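Local coordinates for protein agglutinin alpha chain (Artocarpus integer, PDB 4R6R) that binds D-galactose and the T-antigen disaccharide Gal-beta1,3-GalNAc as a tetrameric plant lectin that also recognises human IgA1, at residues 82-87 with 122-127. Residues are numbered along the deposited sequence; the frame is centred on the assembly and turned at random.
Sequences RSLTFK and YWLDYF. With 147 (4-nitrophenyl beta-D-galactopyranoside), chain I.
L84 meets L124 and F127 inside the beta-prism fold (type I) of jacalin, where strand 78-88 of one sheet faces strand 124-132 of another across the buried interior. The contact is wholly apolar, and no hydrogen bond crosses it. L84 serves both partners because its side chain forks: CD1 lies 4.2 Å from CD2 of L124, whereas CD2 lies 4.0 Å from CE1 of F127 and equally near that ring's CZ. The two leucines cross at about a right angle, methyl to methyl, while L84 and F127 run past one another in opposite directions. F127 reaches inward with CG between its backbone N and carbonyl carbon (chi1 75°), and the far rim of its ring does the touching. Leucine and phenylalanine suit this buried place, where these three residues join the sheets through hydrocarbon alone.

The same segment 122-127 turns its other side to the sugar, and here polar atoms take over. D125 and Y126 both face S119, a classic beta bulge, and the carboxylate of D125 reaches the galactoside. The backbone N of Y122 donates a nearly straight bond to O5 of the galactoside (3.0 Å, 171°). N of W123 donates to the sugar O6 at 2.8 Å. An aspartate suits position 125, two residues on, because its carboxylate can accept from two sugar hydroxyls: O6 donates to OD1 at 2.7 Å, whereas O4, near both OD1 and OD2, bonds only weakly; S119 OG also bonds OD2. G1 N also hydrogen-bonds the ligand.

Aromatic carbon lines the pocket beside these bonds. CE3 of W123 comes within 3.8 Å of sugar C6, and Y122 brings CD1 and CE1 each to 3.5 Å from the glycosidic O1.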
ATOM      1  N   ARG A  82     -11.185 -17.831 -22.919  1.00 14.31           N
ATOM      2  CA  ARG A  82     -12.000 -17.756 -24.121  1.00 14.00           C
ATOM      3  C   ARG A  82     -12.556 -16.350 -24.421  1.00 14.87           C
ATOM      4  O   ARG A  82     -12.715 -16.016 -25.586  1.00 14.78           O
ATOM      5  CB  ARG A  82     -13.159 -18.748 -24.070  1.00 15.34           C
ATOM      6  CG  ARG A  82     -12.614 -20.193 -24.075  1.00 18.24           C
ATOM      7  CD  ARG A  82     -13.633 -21.204 -24.550  1.00 24.09           C
ATOM      8  NE  ARG A  82     -13.707 -21.080 -26.021  1.00 22.47           N
ATOM      9  CZ  ARG A  82     -14.634 -21.690 -26.759  1.00 25.30           C
ATOM     10  NH1 ARG A  82     -15.560 -22.469 -26.175  1.00 29.16           N
ATOM     11  NH2 ARG A  82     -14.638 -21.514 -28.045  1.00 23.95           N
ATOM     12  N   SER A  83     -12.821 -15.501 -23.391  1.00 13.61           N
ATOM     13  CA  SER A  83     -13.289 -14.168 -23.644  1.00 14.89           C
ATOM     14  C   SER A  83     -12.814 -13.270 -22.526  1.00 14.56           C
ATOM     15  O   SER A  83     -12.560 -13.715 -21.424  1.00 14.38           O
ATOM     16  CB  SER A  83     -14.840 -14.159 -23.696  1.00 18.34           C
ATOM     17  OG  SER A  83     -15.449 -12.931 -23.901  1.00 28.50           O
ATOM     18  N   LEU A  84     -12.754 -12.001 -22.874  1.00 13.87           N
ATOM     19  CA  LEU A  84     -12.500 -10.896 -21.899  1.00 13.34           C
ATOM     20  C   LEU A  84     -13.433  -9.762 -22.196  1.00 14.47           C
ATOM     21  O   LEU A  84     -13.717  -9.404 -23.371  1.00 14.56           O
ATOM     22  CB  LEU A  84     -11.081 -10.351 -22.011  1.00 13.35           C
ATOM     23  CG  LEU A  84     -10.016 -11.332 -21.567  1.00 13.26           C
ATOM     24  CD1 LEU A  84      -8.620 -10.839 -21.990  1.00 15.49           C
ATOM     25  CD2 LEU A  84     -10.058 -11.488 -20.037  1.00 15.69           C
ATOM     26  N   THR A  85     -13.858  -9.127 -21.113  1.00 13.75           N
ATOM     27  CA  THR A  85     -14.584  -7.840 -21.159  1.00 14.54           C
ATOM     28  C   THR A  85     -13.973  -6.895 -20.155  1.00 15.02           C
ATOM     29  O   THR A  85     -13.655  -7.297 -19.029  1.00 14.49           O
ATOM     30  CB  THR A  85     -16.061  -8.048 -20.778  1.00 15.87           C
ATOM     31  OG1 THR A  85     -16.620  -8.982 -21.720  1.00 17.72           O
ATOM     32  CG2 THR A  85     -16.836  -6.696 -20.812  1.00 17.58           C
ATOM     33  N   PHE A  86     -13.737  -5.677 -20.581  1.00 14.66           N
ATOM     34  CA  PHE A  86     -13.199  -4.623 -19.707  1.00 13.84           C
ATOM     35  C   PHE A  86     -14.245  -3.533 -19.494  1.00 15.20           C
ATOM     36  O   PHE A  86     -14.663  -2.824 -20.456  1.00 16.59           O
ATOM     37  CB  PHE A  86     -11.934  -4.000 -20.348  1.00 14.52           C
ATOM     38  CG  PHE A  86     -10.814  -4.975 -20.496  1.00 14.43           C
ATOM     39  CD1 PHE A  86      -9.917  -5.193 -19.451  1.00 14.04           C
ATOM     40  CD2 PHE A  86     -10.650  -5.710 -21.693  1.00 15.84           C
ATOM     41  CE1 PHE A  86      -8.902  -6.150 -19.543  1.00 16.49           C
ATOM     42  CE2 PHE A  86      -9.605  -6.666 -21.783  1.00 16.80           C
ATOM     43  CZ  PHE A  86      -8.735  -6.901 -20.724  1.00 17.49           C
ATOM     44  N   LYS A  87     -14.704  -3.372 -18.256  1.00 14.99           N
ATOM     45  CA  LYS A  87     -15.641  -2.307 -17.972  1.00 14.83           C
ATOM     46  C   LYS A  87     -14.872  -1.206 -17.277  1.00 14.80           C
ATOM     47  O   LYS A  87     -14.186  -1.468 -16.273  1.00 14.98           O
ATOM     48  CB  LYS A  87     -16.757  -2.809 -17.040  1.00 17.01           C
ATOM     49  CG  LYS A  87     -17.712  -1.713 -16.610  1.00 21.51           C
ATOM     50  CD  LYS A  87     -18.529  -2.309 -15.495  1.00 29.14           C
ATOM     51  CE  LYS A  87     -19.330  -1.237 -14.790  1.00 33.16           C
ATOM     52  NZ  LYS A  87     -20.337  -1.968 -13.958  1.00 36.59           N
ATOM     53  N   TYR A 122      -1.082 -21.219 -28.121  1.00 14.91           N
ATOM     54  CA  TYR A 122      -1.995 -20.870 -29.247  1.00 16.73           C
ATOM     55  C   TYR A 122      -2.942 -19.745 -28.768  1.00 15.70           C
ATOM     56  O   TYR A 122      -3.362 -18.869 -29.553  1.00 15.42           O
ATOM     57  CB  TYR A 122      -2.820 -22.121 -29.671  1.00 18.10           C
ATOM     58  CG  TYR A 122      -2.053 -23.115 -30.561  1.00 20.11           C
ATOM     59  CD1 TYR A 122      -0.685 -23.174 -30.565  1.00 18.73           C
ATOM     60  CD2 TYR A 122      -2.751 -23.894 -31.481  1.00 23.75           C
ATOM     61  CE1 TYR A 122       0.022 -24.054 -31.375  1.00 21.38           C
ATOM     62  CE2 TYR A 122      -2.055 -24.756 -32.336  1.00 25.03           C
ATOM     63  CZ  TYR A 122      -0.688 -24.821 -32.256  1.00 25.40           C
ATOM     64  OH  TYR A 122       0.028 -25.670 -33.088  1.00 27.11           O
ATOM     65  N   TRP A 123      -3.376 -19.886 -27.512  1.00 15.57           N
ATOM     66  CA  TRP A 123      -4.320 -18.884 -26.913  1.00 14.10           C
ATOM     67  C   TRP A 123      -3.753 -18.416 -25.561  1.00 13.96           C
ATOM     68  O   TRP A 123      -2.815 -18.993 -24.999  1.00 14.66           O
ATOM     69  CB  TRP A 123      -5.766 -19.400 -26.765  1.00 14.51           C
ATOM     70  CG  TRP A 123      -6.208 -19.898 -28.100  1.00 14.12           C
ATOM     71  CD1 TRP A 123      -6.586 -19.135 -29.204  1.00 17.05           C
ATOM     72  CD2 TRP A 123      -6.170 -21.297 -28.555  1.00 15.76           C
ATOM     73  NE1 TRP A 123      -6.808 -19.985 -30.285  1.00 16.36           N
ATOM     74  CE2 TRP A 123      -6.591 -21.283 -29.932  1.00 16.87           C
ATOM     75  CE3 TRP A 123      -5.795 -22.509 -27.969  1.00 15.75           C
ATOM     76  CZ2 TRP A 123      -6.660 -22.465 -30.714  1.00 16.76           C
ATOM     77  CZ3 TRP A 123      -5.913 -23.697 -28.748  1.00 18.75           C
ATOM     78  CH2 TRP A 123      -6.324 -23.651 -30.078  1.00 18.22           C
ATOM     79  N   LEU A 124      -4.382 -17.352 -25.019  1.00 14.30           N
ATOM     80  CA  LEU A 124      -4.103 -16.895 -23.661  1.00 14.92           C
ATOM     81  C   LEU A 124      -4.514 -18.042 -22.715  1.00 13.58           C
ATOM     82  O   LEU A 124      -5.673 -18.372 -22.576  1.00 14.35           O
ATOM     83  CB  LEU A 124      -4.920 -15.627 -23.386  1.00 14.03           C
ATOM     84  CG  LEU A 124      -4.738 -15.011 -21.950  1.00 11.83           C
ATOM     85  CD1 LEU A 124      -3.296 -14.661 -21.652  1.00 13.32           C
ATOM     86  CD2 LEU A 124      -5.682 -13.787 -21.846  1.00 13.15           C
ATOM     87  N   ASP A 125      -3.520 -18.593 -22.043  1.00 14.60           N
ATOM     88  CA  ASP A 125      -3.762 -19.731 -21.160  1.00 15.41           C
ATOM     89  C   ASP A 125      -4.305 -19.304 -19.821  1.00 14.29           C
ATOM     90  O   ASP A 125      -5.217 -19.916 -19.313  1.00 15.71           O
ATOM     91  CB  ASP A 125      -2.449 -20.508 -20.912  1.00 17.03           C
ATOM     92  CG  ASP A 125      -1.778 -20.995 -22.219  1.00 19.35           C
ATOM     93  OD1 ASP A 125      -2.516 -21.663 -22.978  1.00 19.52           O
ATOM     94  OD2 ASP A 125      -0.589 -20.656 -22.476  1.00 23.36           O
ATOM     95  N   TYR A 126      -3.717 -18.224 -19.266  1.00 14.36           N
ATOM     96  CA  TYR A 126      -4.130 -17.790 -17.938  1.00 14.14           C
ATOM     97  C   TYR A 126      -3.531 -16.408 -17.831  1.00 12.36           C
ATOM     98  O   TYR A 126      -2.584 -16.045 -18.551  1.00 13.25           O
ATOM     99  CB  TYR A 126      -3.676 -18.767 -16.777  1.00 15.79           C
ATOM    100  CG  TYR A 126      -2.218 -18.966 -16.674  1.00 16.30           C
ATOM    101  CD1 TYR A 126      -1.374 -18.000 -16.112  1.00 17.87           C
ATOM    102  CD2 TYR A 126      -1.632 -20.182 -17.134  1.00 20.23           C
ATOM    103  CE1 TYR A 126       0.004 -18.191 -16.065  1.00 19.70           C
ATOM    104  CE2 TYR A 126      -0.260 -20.385 -17.082  1.00 21.28           C
ATOM    105  CZ  TYR A 126       0.554 -19.409 -16.546  1.00 20.61           C
ATOM    106  OH  TYR A 126       1.915 -19.641 -16.495  1.00 27.21           O
ATOM    107  N   PHE A 127      -4.055 -15.670 -16.840  1.00 14.57           N
ATOM    108  CA  PHE A 127      -3.442 -14.379 -16.496  1.00 13.59           C
ATOM    109  C   PHE A 127      -3.775 -14.007 -15.070  1.00 12.99           C
ATOM    110  O   PHE A 127      -4.696 -14.583 -14.453  1.00 12.94           O
ATOM    111  CB  PHE A 127      -3.916 -13.246 -17.445  1.00 14.24           C
ATOM    112  CG  PHE A 127      -5.321 -12.763 -17.175  1.00 13.23           C
ATOM    113  CD1 PHE A 127      -6.427 -13.501 -17.559  1.00 14.66           C
ATOM    114  CD2 PHE A 127      -5.578 -11.566 -16.502  1.00 14.14           C
ATOM    115  CE1 PHE A 127      -7.731 -13.089 -17.248  1.00 15.01           C
ATOM    116  CE2 PHE A 127      -6.862 -11.122 -16.279  1.00 16.85           C
ATOM    117  CZ  PHE A 127      -7.976 -11.885 -16.589  1.00 16.80           C
TER
HETATM  118  C1  147 I 201       0.129 -24.997 -26.910  1.00 34.40           C
HETATM  119  C2  147 I 201       1.064 -25.144 -25.678  1.00 34.24           C
HETATM  120  O2  147 I 201       2.031 -26.225 -25.814  1.00 37.62           O
HETATM  121  C3  147 I 201       0.256 -25.358 -24.386  1.00 32.60           C
HETATM  122  O3  147 I 201       1.170 -25.278 -23.272  1.00 34.36           O
HETATM  123  C4  147 I 201      -0.872 -24.233 -24.290  1.00 28.15           C
HETATM  124  O4  147 I 201      -0.147 -23.029 -24.142  1.00 25.33           O
HETATM  125  C5  147 I 201      -1.707 -24.204 -25.655  1.00 27.24           C
HETATM  126  C6  147 I 201      -3.035 -23.413 -25.596  1.00 24.21           C
HETATM  127  O6  147 I 201      -2.831 -21.987 -25.674  1.00 19.08           O
HETATM  128  O5  147 I 201      -0.852 -23.862 -26.778  1.00 26.49           O
HETATM  129  O1  147 I 201       0.987 -24.931 -28.077  1.00 39.24           O